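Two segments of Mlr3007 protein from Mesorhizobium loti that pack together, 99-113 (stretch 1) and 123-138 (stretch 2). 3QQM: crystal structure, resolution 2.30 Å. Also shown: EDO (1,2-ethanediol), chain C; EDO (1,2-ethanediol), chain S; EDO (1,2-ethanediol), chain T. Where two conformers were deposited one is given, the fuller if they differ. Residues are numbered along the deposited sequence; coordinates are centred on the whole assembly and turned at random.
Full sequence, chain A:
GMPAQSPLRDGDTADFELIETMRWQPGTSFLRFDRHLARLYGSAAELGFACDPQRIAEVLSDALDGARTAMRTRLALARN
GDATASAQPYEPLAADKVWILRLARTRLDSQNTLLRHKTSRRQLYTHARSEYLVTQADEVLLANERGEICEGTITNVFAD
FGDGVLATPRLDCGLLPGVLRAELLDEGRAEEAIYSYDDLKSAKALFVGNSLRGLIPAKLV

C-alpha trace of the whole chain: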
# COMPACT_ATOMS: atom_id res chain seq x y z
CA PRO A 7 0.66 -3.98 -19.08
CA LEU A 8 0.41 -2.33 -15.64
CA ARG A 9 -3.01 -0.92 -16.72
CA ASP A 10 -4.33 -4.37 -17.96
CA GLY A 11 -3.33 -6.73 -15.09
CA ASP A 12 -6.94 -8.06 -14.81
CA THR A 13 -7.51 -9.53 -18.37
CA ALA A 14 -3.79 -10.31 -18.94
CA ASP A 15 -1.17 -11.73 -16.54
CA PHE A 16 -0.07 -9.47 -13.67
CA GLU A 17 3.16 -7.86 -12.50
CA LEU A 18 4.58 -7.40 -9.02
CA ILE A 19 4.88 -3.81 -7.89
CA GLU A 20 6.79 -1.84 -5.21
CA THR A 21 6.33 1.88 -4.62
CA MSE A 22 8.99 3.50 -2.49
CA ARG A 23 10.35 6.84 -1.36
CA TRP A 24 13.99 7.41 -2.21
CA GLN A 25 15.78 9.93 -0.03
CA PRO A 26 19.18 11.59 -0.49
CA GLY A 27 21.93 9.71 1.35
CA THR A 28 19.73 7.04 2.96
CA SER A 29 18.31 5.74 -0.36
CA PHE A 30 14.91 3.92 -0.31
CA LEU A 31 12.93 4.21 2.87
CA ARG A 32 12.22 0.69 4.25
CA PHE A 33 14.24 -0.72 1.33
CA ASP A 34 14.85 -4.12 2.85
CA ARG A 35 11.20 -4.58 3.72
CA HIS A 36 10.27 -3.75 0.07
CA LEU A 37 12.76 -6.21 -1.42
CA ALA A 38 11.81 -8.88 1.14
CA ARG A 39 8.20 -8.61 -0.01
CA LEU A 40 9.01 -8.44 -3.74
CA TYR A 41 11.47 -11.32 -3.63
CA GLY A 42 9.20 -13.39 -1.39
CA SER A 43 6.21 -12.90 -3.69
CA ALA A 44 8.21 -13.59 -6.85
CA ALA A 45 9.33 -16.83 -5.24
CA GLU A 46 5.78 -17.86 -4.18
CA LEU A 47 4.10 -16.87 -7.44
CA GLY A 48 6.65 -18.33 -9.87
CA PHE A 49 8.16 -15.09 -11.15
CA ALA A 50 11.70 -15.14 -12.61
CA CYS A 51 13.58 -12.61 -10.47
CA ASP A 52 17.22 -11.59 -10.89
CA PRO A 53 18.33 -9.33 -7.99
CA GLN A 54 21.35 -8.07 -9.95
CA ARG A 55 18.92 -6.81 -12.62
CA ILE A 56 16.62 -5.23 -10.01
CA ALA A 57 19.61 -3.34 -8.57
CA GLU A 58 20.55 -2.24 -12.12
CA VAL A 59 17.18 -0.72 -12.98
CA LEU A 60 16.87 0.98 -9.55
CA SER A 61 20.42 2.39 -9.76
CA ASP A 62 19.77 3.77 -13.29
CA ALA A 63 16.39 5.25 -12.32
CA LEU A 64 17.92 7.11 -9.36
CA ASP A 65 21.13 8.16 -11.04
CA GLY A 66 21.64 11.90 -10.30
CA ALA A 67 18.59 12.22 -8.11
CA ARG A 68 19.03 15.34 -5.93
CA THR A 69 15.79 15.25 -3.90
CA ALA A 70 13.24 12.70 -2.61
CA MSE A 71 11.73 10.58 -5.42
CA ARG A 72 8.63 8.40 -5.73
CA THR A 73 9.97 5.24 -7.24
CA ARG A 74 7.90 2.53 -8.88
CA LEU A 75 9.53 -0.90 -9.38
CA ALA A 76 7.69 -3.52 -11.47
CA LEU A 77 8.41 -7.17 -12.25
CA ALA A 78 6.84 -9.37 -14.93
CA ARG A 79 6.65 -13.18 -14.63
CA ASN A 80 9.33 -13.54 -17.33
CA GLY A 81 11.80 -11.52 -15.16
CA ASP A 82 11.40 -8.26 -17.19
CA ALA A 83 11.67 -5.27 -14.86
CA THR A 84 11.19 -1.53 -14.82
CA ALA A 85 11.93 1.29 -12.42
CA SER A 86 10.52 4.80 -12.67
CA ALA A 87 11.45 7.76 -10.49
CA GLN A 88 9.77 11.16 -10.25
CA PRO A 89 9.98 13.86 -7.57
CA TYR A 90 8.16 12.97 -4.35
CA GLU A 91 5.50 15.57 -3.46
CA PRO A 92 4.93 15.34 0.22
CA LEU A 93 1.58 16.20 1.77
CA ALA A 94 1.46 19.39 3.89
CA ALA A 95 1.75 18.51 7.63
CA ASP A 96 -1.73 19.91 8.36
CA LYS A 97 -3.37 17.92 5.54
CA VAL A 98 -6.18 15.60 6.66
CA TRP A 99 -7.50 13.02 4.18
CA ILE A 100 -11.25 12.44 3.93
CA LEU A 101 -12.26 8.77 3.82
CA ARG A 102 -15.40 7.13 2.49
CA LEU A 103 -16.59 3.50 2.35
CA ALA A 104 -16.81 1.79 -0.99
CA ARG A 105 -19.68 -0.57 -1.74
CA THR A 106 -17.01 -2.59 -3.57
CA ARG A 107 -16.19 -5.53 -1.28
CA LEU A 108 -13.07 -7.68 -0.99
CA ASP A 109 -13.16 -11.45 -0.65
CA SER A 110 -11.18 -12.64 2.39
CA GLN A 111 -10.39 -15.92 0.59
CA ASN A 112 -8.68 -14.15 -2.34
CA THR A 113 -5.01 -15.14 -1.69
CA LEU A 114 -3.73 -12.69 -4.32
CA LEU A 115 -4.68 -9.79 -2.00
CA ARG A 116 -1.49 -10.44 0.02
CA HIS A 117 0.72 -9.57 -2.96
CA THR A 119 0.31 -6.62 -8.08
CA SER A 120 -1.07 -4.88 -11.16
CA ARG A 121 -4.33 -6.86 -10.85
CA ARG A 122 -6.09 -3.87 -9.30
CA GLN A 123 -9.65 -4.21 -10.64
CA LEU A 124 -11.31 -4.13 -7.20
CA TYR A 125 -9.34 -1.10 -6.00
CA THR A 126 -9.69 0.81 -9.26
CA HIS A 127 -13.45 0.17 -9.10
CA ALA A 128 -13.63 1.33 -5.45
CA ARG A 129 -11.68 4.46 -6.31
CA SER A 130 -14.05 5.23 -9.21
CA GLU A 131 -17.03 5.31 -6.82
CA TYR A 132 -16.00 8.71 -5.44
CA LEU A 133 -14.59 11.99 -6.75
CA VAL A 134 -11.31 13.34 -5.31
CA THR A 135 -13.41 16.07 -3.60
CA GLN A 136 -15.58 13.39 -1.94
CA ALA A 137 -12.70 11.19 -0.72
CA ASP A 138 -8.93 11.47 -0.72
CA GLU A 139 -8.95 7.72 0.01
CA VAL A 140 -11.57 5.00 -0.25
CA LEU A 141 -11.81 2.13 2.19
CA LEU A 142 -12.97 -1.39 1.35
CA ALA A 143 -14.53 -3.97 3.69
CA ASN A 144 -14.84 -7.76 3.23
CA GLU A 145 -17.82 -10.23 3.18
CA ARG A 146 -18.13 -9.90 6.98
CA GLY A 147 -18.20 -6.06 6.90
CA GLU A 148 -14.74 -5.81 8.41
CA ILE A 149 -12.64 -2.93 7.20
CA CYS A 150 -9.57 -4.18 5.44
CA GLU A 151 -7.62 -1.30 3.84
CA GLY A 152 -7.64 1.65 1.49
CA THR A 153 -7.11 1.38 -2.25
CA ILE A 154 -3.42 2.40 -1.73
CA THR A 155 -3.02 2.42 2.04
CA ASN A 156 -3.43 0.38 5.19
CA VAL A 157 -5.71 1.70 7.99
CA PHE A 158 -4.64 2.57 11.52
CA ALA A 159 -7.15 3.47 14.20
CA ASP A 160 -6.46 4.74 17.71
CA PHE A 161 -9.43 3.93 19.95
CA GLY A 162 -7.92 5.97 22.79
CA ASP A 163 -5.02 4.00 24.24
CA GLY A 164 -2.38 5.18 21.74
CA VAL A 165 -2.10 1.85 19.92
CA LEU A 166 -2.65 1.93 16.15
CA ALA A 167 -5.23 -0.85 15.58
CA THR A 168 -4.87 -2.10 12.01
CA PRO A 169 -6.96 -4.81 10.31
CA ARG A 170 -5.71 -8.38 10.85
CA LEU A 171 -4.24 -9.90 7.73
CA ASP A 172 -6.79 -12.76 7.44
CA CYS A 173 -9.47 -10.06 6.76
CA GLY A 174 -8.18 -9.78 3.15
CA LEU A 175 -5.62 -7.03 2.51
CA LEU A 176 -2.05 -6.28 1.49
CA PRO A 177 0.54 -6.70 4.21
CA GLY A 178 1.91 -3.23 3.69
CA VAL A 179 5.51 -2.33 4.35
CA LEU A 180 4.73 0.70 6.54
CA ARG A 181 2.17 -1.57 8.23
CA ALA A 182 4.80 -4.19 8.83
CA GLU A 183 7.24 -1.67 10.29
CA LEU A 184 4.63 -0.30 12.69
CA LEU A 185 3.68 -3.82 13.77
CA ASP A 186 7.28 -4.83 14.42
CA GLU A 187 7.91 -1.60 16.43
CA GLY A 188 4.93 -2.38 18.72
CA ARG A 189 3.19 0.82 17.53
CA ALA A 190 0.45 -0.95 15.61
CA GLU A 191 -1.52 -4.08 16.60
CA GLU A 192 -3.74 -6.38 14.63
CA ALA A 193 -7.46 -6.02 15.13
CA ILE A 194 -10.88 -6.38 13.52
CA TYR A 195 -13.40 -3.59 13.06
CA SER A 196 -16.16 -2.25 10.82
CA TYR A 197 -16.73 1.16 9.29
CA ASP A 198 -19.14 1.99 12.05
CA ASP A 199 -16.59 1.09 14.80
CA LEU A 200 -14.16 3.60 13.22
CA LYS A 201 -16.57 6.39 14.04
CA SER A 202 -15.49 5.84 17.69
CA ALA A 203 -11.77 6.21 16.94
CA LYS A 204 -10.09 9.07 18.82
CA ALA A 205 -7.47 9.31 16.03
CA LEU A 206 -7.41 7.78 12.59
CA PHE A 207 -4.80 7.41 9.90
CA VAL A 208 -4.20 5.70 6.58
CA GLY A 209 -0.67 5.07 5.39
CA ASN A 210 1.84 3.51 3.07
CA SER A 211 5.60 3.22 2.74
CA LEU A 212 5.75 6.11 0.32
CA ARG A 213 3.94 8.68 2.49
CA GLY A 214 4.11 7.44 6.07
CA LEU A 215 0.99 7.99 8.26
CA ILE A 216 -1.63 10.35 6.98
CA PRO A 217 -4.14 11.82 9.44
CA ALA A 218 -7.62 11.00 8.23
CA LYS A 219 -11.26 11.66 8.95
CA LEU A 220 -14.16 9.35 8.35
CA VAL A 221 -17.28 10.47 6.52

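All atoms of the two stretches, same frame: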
# COMPACT_ATOMS: atom_id res chain seq x y z
N TRP A 99 -6.79 13.74 5.24
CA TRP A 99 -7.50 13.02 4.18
C TRP A 99 -8.90 12.57 4.60
O TRP A 99 -9.08 12.04 5.70
CB TRP A 99 -6.69 11.79 3.77
CG TRP A 99 -5.72 12.03 2.67
CD1 TRP A 99 -5.16 13.23 2.31
CD2 TRP A 99 -5.03 11.04 1.92
NE1 TRP A 99 -4.28 13.05 1.28
CE2 TRP A 99 -4.16 11.71 1.04
CE3 TRP A 99 -5.11 9.65 1.87
CZ2 TRP A 99 -3.38 11.04 0.13
CZ3 TRP A 99 -4.34 8.99 0.96
CH2 TRP A 99 -3.48 9.69 0.09
N ILE A 100 -9.87 12.82 3.71
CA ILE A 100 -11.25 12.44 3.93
C ILE A 100 -11.43 11.03 3.40
O ILE A 100 -11.04 10.74 2.27
CB ILE A 100 -12.23 13.35 3.16
CG1 ILE A 100 -12.03 14.83 3.53
CG2 ILE A 100 -13.68 12.92 3.42
CD1 ILE A 100 -12.94 15.77 2.74
N LEU A 101 -12.02 10.16 4.22
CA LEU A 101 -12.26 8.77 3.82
C LEU A 101 -13.72 8.50 3.65
O LEU A 101 -14.54 9.08 4.37
CB LEU A 101 -11.75 7.80 4.89
CG LEU A 101 -10.31 8.00 5.32
CD1 LEU A 101 -9.98 7.02 6.43
CD2 LEU A 101 -9.38 7.82 4.15
N ARG A 102 -14.04 7.59 2.73
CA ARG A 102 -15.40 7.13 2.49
C ARG A 102 -15.35 5.61 2.29
O ARG A 102 -14.29 5.05 1.91
CB ARG A 102 -16.02 7.77 1.24
CG ARG A 102 -16.00 9.28 1.21
CD ARG A 102 -16.92 9.89 2.19
NE ARG A 102 -18.31 9.71 1.77
CZ ARG A 102 -19.02 10.60 1.07
NH1 ARG A 102 -18.49 11.76 0.68
NH2 ARG A 102 -20.27 10.31 0.75
N LEU A 103 -16.48 4.94 2.50
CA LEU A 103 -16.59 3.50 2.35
C LEU A 103 -17.12 3.12 0.98
O LEU A 103 -18.19 3.59 0.55
CB LEU A 103 -17.54 2.93 3.40
CG LEU A 103 -17.81 1.42 3.38
CD1 LEU A 103 -16.56 0.63 3.72
CD2 LEU A 103 -18.94 1.11 4.36
N ALA A 104 -16.38 2.27 0.30
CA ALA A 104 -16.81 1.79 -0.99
C ALA A 104 -17.81 0.69 -0.79
O ALA A 104 -17.79 0.01 0.22
CB ALA A 104 -15.62 1.23 -1.79
N ARG A 105 -18.70 0.52 -1.77
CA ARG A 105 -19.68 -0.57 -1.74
C ARG A 105 -18.94 -1.79 -2.28
O ARG A 105 -19.31 -2.91 -2.00
CB ARG A 105 -20.94 -0.30 -2.60
CG ARG A 105 -20.71 -0.33 -4.09
CD ARG A 105 -22.03 -0.32 -4.87
NE ARG A 105 -22.82 0.89 -4.69
CZ ARG A 105 -22.69 1.98 -5.44
NH1 ARG A 105 -21.76 2.04 -6.40
NH2 ARG A 105 -23.47 3.04 -5.21
N THR A 106 -17.86 -1.54 -3.02
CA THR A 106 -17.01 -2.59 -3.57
C THR A 106 -16.44 -3.38 -2.40
O THR A 106 -15.77 -2.81 -1.56
CB THR A 106 -15.79 -1.98 -4.31
OG1 THR A 106 -16.24 -1.15 -5.37
CG2 THR A 106 -14.86 -3.08 -4.85
N ARG A 107 -16.70 -4.67 -2.36
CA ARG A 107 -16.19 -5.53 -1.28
C ARG A 107 -15.07 -6.48 -1.72
O ARG A 107 -15.01 -6.92 -2.84
CB ARG A 107 -17.34 -6.33 -0.67
CG ARG A 107 -18.38 -5.45 -0.02
CD ARG A 107 -17.75 -4.57 1.05
NE ARG A 107 -18.66 -3.55 1.58
CZ ARG A 107 -19.44 -3.74 2.62
NH1 ARG A 107 -19.42 -4.91 3.26
NH2 ARG A 107 -20.25 -2.77 3.03
N LEU A 108 -14.17 -6.77 -0.78
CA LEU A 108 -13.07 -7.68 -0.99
C LEU A 108 -13.51 -9.05 -0.46
O LEU A 108 -14.38 -9.16 0.43
CB LEU A 108 -11.81 -7.23 -0.22
CG LEU A 108 -11.14 -5.91 -0.67
CD1 LEU A 108 -10.02 -5.53 0.26
CD2 LEU A 108 -10.65 -6.05 -2.05
N ASP A 109 -12.91 -10.08 -1.03
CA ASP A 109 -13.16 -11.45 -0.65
C ASP A 109 -11.98 -11.93 0.21
O ASP A 109 -10.85 -12.07 -0.28
CB ASP A 109 -13.32 -12.31 -1.91
CG ASP A 109 -13.50 -13.79 -1.59
OD1 ASP A 109 -13.37 -14.17 -0.40
OD2 ASP A 109 -13.72 -14.59 -2.54
N SER A 110 -12.24 -12.23 1.47
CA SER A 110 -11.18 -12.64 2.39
C SER A 110 -10.42 -13.89 1.96
O SER A 110 -9.33 -14.12 2.45
CB SER A 110 -11.72 -12.86 3.81
OG SER A 110 -12.50 -14.04 3.87
N GLN A 111 -11.02 -14.69 1.07
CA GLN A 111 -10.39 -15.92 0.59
C GLN A 111 -9.49 -15.69 -0.64
O GLN A 111 -8.81 -16.61 -1.11
CB GLN A 111 -11.47 -16.98 0.29
CG GLN A 111 -12.36 -17.30 1.52
CD GLN A 111 -11.52 -17.69 2.76
OE1 GLN A 111 -10.64 -18.57 2.70
NE2 GLN A 111 -11.77 -17.00 3.88
N ASN A 112 -9.50 -14.48 -1.18
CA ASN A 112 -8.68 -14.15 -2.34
C ASN A 112 -7.21 -14.02 -1.87
O ASN A 112 -6.85 -13.04 -1.27
CB ASN A 112 -9.21 -12.88 -2.99
CG ASN A 112 -8.41 -12.47 -4.19
OD1 ASN A 112 -7.34 -13.03 -4.47
ND2 ASN A 112 -8.92 -11.48 -4.92
N THR A 113 -6.42 -15.07 -2.12
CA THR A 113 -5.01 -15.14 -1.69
C THR A 113 -4.11 -14.13 -2.40
O THR A 113 -3.06 -13.77 -1.87
CB THR A 113 -4.39 -16.56 -1.95
OG1 THR A 113 -4.33 -16.83 -3.36
CG2 THR A 113 -5.21 -17.66 -1.26
N GLN A 123 -8.24 -4.40 -10.31
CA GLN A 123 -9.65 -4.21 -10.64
C GLN A 123 -10.52 -3.72 -9.47
O GLN A 123 -11.23 -2.71 -9.59
CB GLN A 123 -10.21 -5.54 -11.14
CG GLN A 123 -11.67 -5.53 -11.44
CD GLN A 123 -12.10 -6.73 -12.21
OE1 GLN A 123 -11.41 -7.75 -12.24
NE2 GLN A 123 -13.26 -6.63 -12.85
N LEU A 124 -10.48 -4.45 -8.37
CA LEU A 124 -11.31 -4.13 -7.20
C LEU A 124 -11.03 -2.74 -6.64
O LEU A 124 -11.96 -1.99 -6.33
CB LEU A 124 -11.11 -5.18 -6.11
CG LEU A 124 -11.66 -6.57 -6.41
CD1 LEU A 124 -10.91 -7.72 -5.63
CD2 LEU A 124 -13.17 -6.58 -6.16
N TYR A 125 -9.75 -2.39 -6.54
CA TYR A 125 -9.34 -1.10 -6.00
C TYR A 125 -9.64 0.04 -6.97
O TYR A 125 -10.06 1.11 -6.56
CB TYR A 125 -7.87 -1.10 -5.63
CG TYR A 125 -7.46 -2.23 -4.71
CD1 TYR A 125 -7.87 -2.27 -3.39
CD2 TYR A 125 -6.58 -3.23 -5.16
CE1 TYR A 125 -7.48 -3.28 -2.54
CE2 TYR A 125 -6.16 -4.24 -4.31
CZ TYR A 125 -6.62 -4.27 -3.00
OH TYR A 125 -6.19 -5.26 -2.15
N THR A 126 -9.36 -0.18 -8.25
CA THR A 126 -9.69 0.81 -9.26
C THR A 126 -11.20 1.06 -9.27
O THR A 126 -11.64 2.19 -9.41
CB THR A 126 -9.23 0.37 -10.68
OG1 THR A 126 -7.80 0.31 -10.73
CG2 THR A 126 -9.74 1.34 -11.77
N HIS A 127 -12.00 0.01 -9.11
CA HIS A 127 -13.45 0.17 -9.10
C HIS A 127 -13.90 0.96 -7.85
O HIS A 127 -14.76 1.85 -7.95
CB HIS A 127 -14.17 -1.19 -9.19
CG HIS A 127 -15.65 -1.06 -9.28
ND1 HIS A 127 -16.47 -1.09 -8.17
CD2 HIS A 127 -16.46 -0.85 -10.35
CE1 HIS A 127 -17.73 -0.92 -8.56
NE2 HIS A 127 -17.75 -0.77 -9.87
N ALA A 128 -13.30 0.66 -6.70
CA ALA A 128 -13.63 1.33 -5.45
C ALA A 128 -13.30 2.80 -5.58
O ALA A 128 -14.11 3.64 -5.24
CB ALA A 128 -12.88 0.71 -4.25
N ARG A 129 -12.12 3.09 -6.11
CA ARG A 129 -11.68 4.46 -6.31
C ARG A 129 -12.63 5.23 -7.25
O ARG A 129 -12.93 6.40 -7.01
CB ARG A 129 -10.26 4.44 -6.87
CG ARG A 129 -9.57 5.81 -7.15
CD ARG A 129 -9.42 6.70 -5.91
NE ARG A 129 -10.60 7.51 -5.66
CZ ARG A 129 -10.64 8.52 -4.78
NH1 ARG A 129 -9.60 8.82 -4.02
NH2 ARG A 129 -11.76 9.23 -4.65
N SER A 130 -13.16 4.56 -8.27
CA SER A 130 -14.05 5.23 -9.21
C SER A 130 -15.43 5.57 -8.61
O SER A 130 -16.18 6.32 -9.20
CB SER A 130 -14.23 4.37 -10.47
OG SER A 130 -15.09 3.28 -10.20
N GLU A 131 -15.76 5.02 -7.45
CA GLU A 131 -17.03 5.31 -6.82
C GLU A 131 -17.15 6.73 -6.29
O GLU A 131 -18.26 7.21 -6.11
CB GLU A 131 -17.28 4.38 -5.63
CG GLU A 131 -17.33 2.91 -5.98
CD GLU A 131 -17.71 2.04 -4.80
OE1 GLU A 131 -18.50 2.52 -3.94
OE2 GLU A 131 -17.25 0.88 -4.73
N TYR A 132 -16.02 7.37 -6.00
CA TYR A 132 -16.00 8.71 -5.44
C TYR A 132 -15.04 9.66 -6.14
O TYR A 132 -13.97 9.25 -6.58
CB TYR A 132 -15.57 8.63 -3.98
CG TYR A 132 -16.50 7.86 -3.09
CD1 TYR A 132 -17.69 8.41 -2.68
CD2 TYR A 132 -16.17 6.61 -2.60
CE1 TYR A 132 -18.55 7.73 -1.87
CE2 TYR A 132 -17.03 5.92 -1.77
CZ TYR A 132 -18.22 6.50 -1.41
OH TYR A 132 -19.09 5.85 -0.59
N LEU A 133 -15.42 10.94 -6.18
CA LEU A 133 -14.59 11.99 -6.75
C LEU A 133 -13.52 12.35 -5.74
O LEU A 133 -13.70 12.13 -4.54
CB LEU A 133 -15.41 13.21 -7.07
CG LEU A 133 -16.47 13.05 -8.15
CD1 LEU A 133 -17.49 14.19 -8.13
CD2 LEU A 133 -15.81 12.91 -9.51
N VAL A 134 -12.41 12.95 -6.21
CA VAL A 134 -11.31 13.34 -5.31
C VAL A 134 -11.83 14.27 -4.22
O VAL A 134 -11.40 14.16 -3.08
CB VAL A 134 -10.12 14.04 -6.06
CG1 VAL A 134 -8.90 14.19 -5.10
CG2 VAL A 134 -9.70 13.25 -7.29
N THR A 135 -12.81 15.13 -4.57
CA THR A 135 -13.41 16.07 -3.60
C THR A 135 -14.34 15.41 -2.59
O THR A 135 -14.74 16.04 -1.61
CB THR A 135 -14.24 17.14 -4.31
OG1 THR A 135 -15.36 16.52 -4.97
CG2 THR A 135 -13.38 17.94 -5.32
N GLN A 136 -14.72 14.16 -2.85
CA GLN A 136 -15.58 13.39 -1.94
C GLN A 136 -14.74 12.50 -1.01
O GLN A 136 -15.13 12.23 0.12
CB GLN A 136 -16.58 12.53 -2.73
CG GLN A 136 -17.60 13.31 -3.53
CD GLN A 136 -18.52 12.41 -4.41
OE1 GLN A 136 -18.05 11.52 -5.12
NE2 GLN A 136 -19.81 12.69 -4.39
N ALA A 137 -13.59 12.03 -1.50
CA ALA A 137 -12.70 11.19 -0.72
C ALA A 137 -11.27 11.20 -1.25
O ALA A 137 -11.02 11.00 -2.43
CB ALA A 137 -13.23 9.74 -0.69
N ASP A 138 -10.34 11.49 -0.37
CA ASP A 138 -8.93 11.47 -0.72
C ASP A 138 -8.51 10.01 -0.80
O ASP A 138 -7.63 9.63 -1.61
CB ASP A 138 -8.13 12.23 0.32
CG ASP A 138 -8.48 13.71 0.34
OD1 ASP A 138 -8.12 14.40 -0.65
OD2 ASP A 138 -9.09 14.17 1.34
C1 EDO C . -9.06 17.91 -1.56
O1 EDO C . -8.27 16.97 -0.81
C2 EDO C . -10.51 17.42 -1.67
O2 EDO C . -11.01 16.93 -0.41
C1 EDO S . -5.72 3.26 -8.04
O1 EDO S . -6.41 3.60 -6.83
C2 EDO S . -6.43 2.12 -8.76
O2 EDO S . -5.48 1.22 -9.39
C1 EDO T . -5.36 7.45 -4.90
O1 EDO T . -5.99 7.89 -6.11
C2 EDO T . -6.08 8.07 -3.70
O2 EDO T . -7.12 7.22 -3.23

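Where a helix packs against an extended segment, backbone groups lacking partners are often satisfied by side chains, and this pair of stretches from Mlr3007 illustrates the principle. At the start of the helix, Leu124 points toward stretch 1 and offers a branched apolar surface: its CD1 lies 4.0 Å from CD2 of Leu108, a buried leucine whose CD2 also sits 4.2 Å from CE1 of Tyr125. One turn on, His127 donates from ND1 to OG1 of Thr106 at 2.8 Å, the hydroxyl lying near the plane of the imidazole. Ala128 keeps the approach close, because its CB needs little room; it meets CB of Ala104 at 3.7 Å. Arg129, though without contact across the interface, braces the segment that follows by donating NH2 to Tyr132 O (2.9 Å) and to Ala137 O (2.9 Å).

Glu131 is the polar centre. Its carboxylate accepts the backbone N of Arg105 at OE1 (3.0 Å) and, at OE2, both the backbone N (3.0 Å) and OG1 of Thr106, the latter at a very short 2.4 Å. Thr106 OG1 thus accepts from the histidine and donates to the glutamate, a relay suited to a hydroxyl. Tyr132 works with both its ring and its hydroxyl: CB of Arg102 lies over one face of the ring, 3.8 Å from the centroid, while the tyrosine OH donates to the carbonyl O of Leu103 at 2.7 Å.

Beyond, the backbone takes a larger share. Gln136 O receives a weak hydrogen bond from Arg102 NH1 (3.4 Å), and the small Ala137 lets its CB come within 3.4 Å of Arg102 CG. Asp138 closes the contact on both groups of Ile100: its N donates to Ile100 O, and its OD2 accepts Ile100 N, each at 2.8 Å. Its CB meanwhile covers a face of buried Trp99, 3.6 Å from the five-membered ring centroid.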